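Side-chain contacts in dipeptide Epimerase (Enterococcus faecalis V583, PDB 3JVA), which belongs to the mandelate racemase/muconate lactonizing enzyme family of the enolase superfamily and holds a magnesium ion: residues B[141-144]-B[145-148]; B[63-66]-B[67-71]. All coordinates share one frame; numbering follows the deposited sequence.

Contact 1. Residues B[141-144]-B[145-148]; sequences NVMA and QKAV
The carbonyl oxygen of M143 accepts the shortest bond of this helical turn: A147 N donates to M143 O at 2.8 Å. The same i to i+4 ladder ties Q145 N to N141 O at 3.1 Å and V148 N to A144 O at 3.1 Å. The side chain that carries the contact is K146, which runs back along the helix toward its N-terminal end. Its CG stands beside its own backbone N (chi1 -66°), and a bend at the third torsion (-55°) brings the far half of the chain against M143, where K146 CE lies 3.5 Å from M143 CA. The ammonium end then passes the thioether arm at an angle, K146 NZ 4.1 Å from M143 CG. On the way K146 CD passes V142 CG1 loosely, at 4.3 Å, so the lysine carbons lie alongside M143 and V142, three and four residues back. The ammonium group has its polar partner outside the turn: K146 NZ donates to the carbonyl oxygen of G136, in the loop between strand 128-134 and the helix, and so ties the helix to that loop. The buried methyl of A147 faces strand 157-161 and helix 166-180. Helix 140-152 is the crossover helix between parallel strands 128-134 and 157-161; M143 packs on I160 of the second strand and A147 on its L158, while A144 and A147 lean on A179 and I176 of helix 166-180.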
loop_
_atom_site.group_PDB
_atom_site.type_symbol
_atom_site.label_atom_id
_atom_site.label_comp_id
_atom_site.label_asym_id
_atom_site.label_seq_id
_atom_site.Cartn_x
_atom_site.Cartn_y
_atom_site.Cartn_z
ATOM N N ASN B 141 29.464 40.094 8.024
ATOM C CA ASN B 141 29.419 41.442 8.576
ATOM C C ASN B 141 28.627 42.423 7.715
ATOM O O ASN B 141 27.910 43.278 8.239
ATOM C CB ASN B 141 30.846 41.953 8.779
ATOM C CG ASN B 141 31.787 41.498 7.677
ATOM O OD1 ASN B 141 32.051 40.299 7.521
ATOM N ND2 ASN B 141 32.295 42.448 6.902
ATOM N N VAL B 142 28.756 42.302 6.396
ATOM C CA VAL B 142 28.036 43.186 5.488
ATOM C C VAL B 142 26.543 42.870 5.509
ATOM O O VAL B 142 25.711 43.774 5.579
ATOM C CB VAL B 142 28.559 43.056 4.043
ATOM C CG1 VAL B 142 27.722 43.917 3.108
ATOM C CG2 VAL B 142 30.021 43.481 3.983
ATOM N N MET B 143 26.201 41.585 5.452
ATOM C CA MET B 143 24.797 41.195 5.479
ATOM C C MET B 143 24.169 41.623 6.801
ATOM O O MET B 143 23.006 42.030 6.852
ATOM C CB MET B 143 24.658 39.681 5.297
ATOM C CG MET B 143 25.171 39.175 3.959
ATOM S SD MET B 143 24.718 37.452 3.652
ATOM C CE MET B 143 22.954 37.650 3.294
ATOM N N ALA B 144 24.954 41.539 7.871
ATOM C CA ALA B 144 24.483 41.917 9.195
ATOM C C ALA B 144 24.104 43.392 9.243
ATOM O O ALA B 144 23.055 43.752 9.782
ATOM C CB ALA B 144 25.555 41.613 10.235
ATOM N N GLN B 145 24.950 44.248 8.679
ATOM C CA GLN B 145 24.652 45.678 8.682
ATOM C C GLN B 145 23.441 45.959 7.797
ATOM O O GLN B 145 22.640 46.845 8.092
ATOM C CB GLN B 145 25.861 46.499 8.212
ATOM C CG GLN B 145 26.223 46.345 6.749
ATOM C CD GLN B 145 27.314 47.310 6.319
ATOM O OE1 GLN B 145 28.438 47.263 6.826
ATOM N NE2 GLN B 145 26.988 48.195 5.382
ATOM N N LYS B 146 23.296 45.196 6.717
ATOM C CA LYS B 146 22.150 45.389 5.836
ATOM C C LYS B 146 20.885 44.974 6.577
ATOM O O LYS B 146 19.843 45.610 6.444
ATOM C CB LYS B 146 22.303 44.570 4.553
ATOM C CG LYS B 146 23.455 45.018 3.667
ATOM C CD LYS B 146 23.500 44.224 2.367
ATOM C CE LYS B 146 23.568 42.723 2.630
ATOM N NZ LYS B 146 23.700 41.945 1.372
ATOM N N ALA B 147 20.985 43.909 7.368
ATOM C CA ALA B 147 19.844 43.432 8.139
ATOM C C ALA B 147 19.366 44.524 9.094
ATOM O O ALA B 147 18.169 44.812 9.174
ATOM C CB ALA B 147 20.223 42.176 8.921
ATOM N N VAL B 148 20.294 45.141 9.822
ATOM C CA VAL B 148 19.891 46.195 10.744
ATOM C C VAL B 148 19.225 47.327 9.968
ATOM O O VAL B 148 18.210 47.862 10.401
ATOM C CB VAL B 148 21.087 46.746 11.571
ATOM C CG1 VAL B 148 21.697 45.627 12.404
ATOM C CG2 VAL B 148 22.127 47.355 10.664
#

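Contact 2. Residues B[63-66]-B[67-71]; sequences LETI and ELFGQ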
loop_
_atom_site.group_PDB
_atom_site.type_symbol
_atom_site.label_atom_id
_atom_site.label_comp_id
_atom_site.label_asym_id
_atom_site.label_seq_id
_atom_site.Cartn_x
_atom_site.Cartn_y
_atom_site.Cartn_z
ATOM N N LEU B 63 8.629 36.728 -25.432
ATOM C CA LEU B 63 8.097 37.743 -26.336
ATOM C C LEU B 63 7.413 37.073 -27.524
ATOM O O LEU B 63 6.301 37.450 -27.902
ATOM C CB LEU B 63 9.215 38.671 -26.824
ATOM C CG LEU B 63 9.797 39.626 -25.776
ATOM C CD1 LEU B 63 11.032 40.314 -26.336
ATOM C CD2 LEU B 63 8.736 40.657 -25.371
ATOM N N GLU B 64 8.068 36.073 -28.110
ATOM C CA GLU B 64 7.490 35.373 -29.253
ATOM C C GLU B 64 6.157 34.715 -28.902
ATOM O O GLU B 64 5.174 34.831 -29.645
ATOM C CB GLU B 64 8.465 34.317 -29.796
ATOM C CG GLU B 64 7.843 33.387 -30.844
ATOM C CD GLU B 64 8.855 32.517 -31.584
ATOM O OE1 GLU B 64 9.877 32.119 -30.990
ATOM O OE2 GLU B 64 8.616 32.211 -32.770
ATOM N N THR B 65 6.115 34.029 -27.766
ATOM C CA THR B 65 4.894 33.355 -27.349
ATOM C C THR B 65 3.773 34.345 -27.057
ATOM O O THR B 65 2.631 34.123 -27.449
ATOM C CB THR B 65 5.144 32.475 -26.106
ATOM O OG1 THR B 65 6.163 31.515 -26.409
ATOM C CG2 THR B 65 3.868 31.739 -25.698
ATOM N N ILE B 66 4.092 35.446 -26.383
ATOM C CA ILE B 66 3.063 36.434 -26.078
ATOM C C ILE B 66 2.419 36.952 -27.362
ATOM O O ILE B 66 1.205 37.141 -27.419
ATOM C CB ILE B 66 3.635 37.620 -25.273
ATOM C CG1 ILE B 66 4.036 37.139 -23.872
ATOM C CG2 ILE B 66 2.595 38.744 -25.178
ATOM C CD1 ILE B 66 4.689 38.198 -23.019
ATOM N N GLU B 67 3.231 37.169 -28.393
ATOM C CA GLU B 67 2.715 37.651 -29.677
ATOM C C GLU B 67 1.733 36.642 -30.262
ATOM O O GLU B 67 0.698 37.016 -30.829
ATOM C CB GLU B 67 3.871 37.873 -30.653
ATOM C CG GLU B 67 4.842 38.962 -30.225
ATOM C CD GLU B 67 4.400 40.354 -30.645
ATOM O OE1 GLU B 67 3.237 40.729 -30.367
ATOM O OE2 GLU B 67 5.224 41.075 -31.252
ATOM N N LEU B 68 2.058 35.359 -30.132
ATOM C CA LEU B 68 1.183 34.306 -30.640
ATOM C C LEU B 68 -0.131 34.313 -29.858
ATOM O O LEU B 68 -1.212 34.262 -30.453
ATOM C CB LEU B 68 1.863 32.936 -30.523
ATOM C CG LEU B 68 3.055 32.658 -31.449
ATOM C CD1 LEU B 68 3.673 31.309 -31.109
ATOM C CD2 LEU B 68 2.586 32.678 -32.905
ATOM N N PHE B 69 -0.036 34.377 -28.529
ATOM C CA PHE B 69 -1.225 34.410 -27.673
ATOM C C PHE B 69 -2.090 35.632 -27.997
ATOM O O PHE B 69 -3.313 35.532 -28.113
ATOM C CB PHE B 69 -0.846 34.512 -26.189
ATOM C CG PHE B 69 -0.178 33.287 -25.620
ATOM C CD1 PHE B 69 -0.273 32.045 -26.248
ATOM C CD2 PHE B 69 0.481 33.368 -24.395
ATOM C CE1 PHE B 69 0.274 30.900 -25.658
ATOM C CE2 PHE B 69 1.031 32.233 -23.794
ATOM C CZ PHE B 69 0.926 30.992 -24.428
ATOM N N GLY B 70 -1.438 36.786 -28.117
ATOM C CA GLY B 70 -2.144 38.026 -28.389
ATOM C C GLY B 70 -3.043 38.000 -29.608
ATOM O O GLY B 70 -4.194 38.436 -29.551
ATOM N N GLN B 71 -2.527 37.485 -30.716
ATOM C CA GLN B 71 -3.318 37.432 -31.938
ATOM C C GLN B 71 -4.433 36.400 -31.865
ATOM O O GLN B 71 -5.442 36.518 -32.563
ATOM C CB GLN B 71 -2.411 37.156 -33.139
ATOM C CG GLN B 71 -1.434 38.291 -33.409
ATOM C CD GLN B 71 -2.132 39.639 -33.478
ATOM O OE1 GLN B 71 -2.915 39.898 -34.392
ATOM N NE2 GLN B 71 -1.861 40.500 -32.502
#
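L63 touches E67 one turn on through its backbone: E67 N donates to L63 O at 3.1 Å. E67 CG, set beside its own backbone N (chi1 -64°), lies 3.1 Å from L63 O, and the bend at the second torsion turns only the carboxylate beyond it. The isobutyl group of L63 packs instead on A32 and V8 of the neighbouring sheet. E64 likewise accepts a backbone bond, L68 N to E64 O at 3.2 Å, and L68 CG is 3.5 Å from E64 O. Its carboxylate serves the assembly, as E64 OE1 accepts a bond from A60 N of the second subunit, whose I52 packs on L68. T65 makes the distinctive side-chain contact. Its CG2 methyl stands over one face of the F69 phenyl, 3.6 Å from the ring centroid and 24° off the ring normal, a CH-pi contact displaced toward the rim at F69 CZ, which is 3.3 Å from T65 CG2. The two side chains lie alongside each other, pointing the same way. Both branches of the threonine are used: with OG1 beside its own backbone N (chi1 -58°), the hydroxyl reaches a hydrogen bond with G61 O in the preceding turn, and CG2 is left to meet the ring. F69 N also bonds T65 O at 2.9 Å, so backbone and side chain join the same pair. I66 closes the segment: I66 O accepts G70 N at 2.8 Å, while its side chain packs on V34 of the sheet and A101 of helix 96-114. The threonine methyl over a ring four residues on is an i to i+4 side-chain contact within an alpha helix; helix 59-73, packed against the antiparallel sheet and helices 81-91 and 96-114, is part of the alpha+beta N-terminal capping domain of the enolase superfamily.

Contact 2 comes first along the chain, on helix 59-73, and is complete before contact 1 begins on helix 140-152. Their centres lie 43 Å apart on opposite sides of the chain's centre, with nearest atoms about 31 Å apart, so they do not touch. They share neither helix nor sheet: contact 2 lies against the antiparallel sheet of the N-terminal domain, while the helix of contact 1 links two neighbouring parallel strands of the barrel domain. Neither contact includes the magnesium ligands D189, E215 and D240 of the barrel domain: contact 1 is packing within the barrel's outer helices, touched by no other chain, and contact 2 packing in the N-terminal domain that also meets a second subunit.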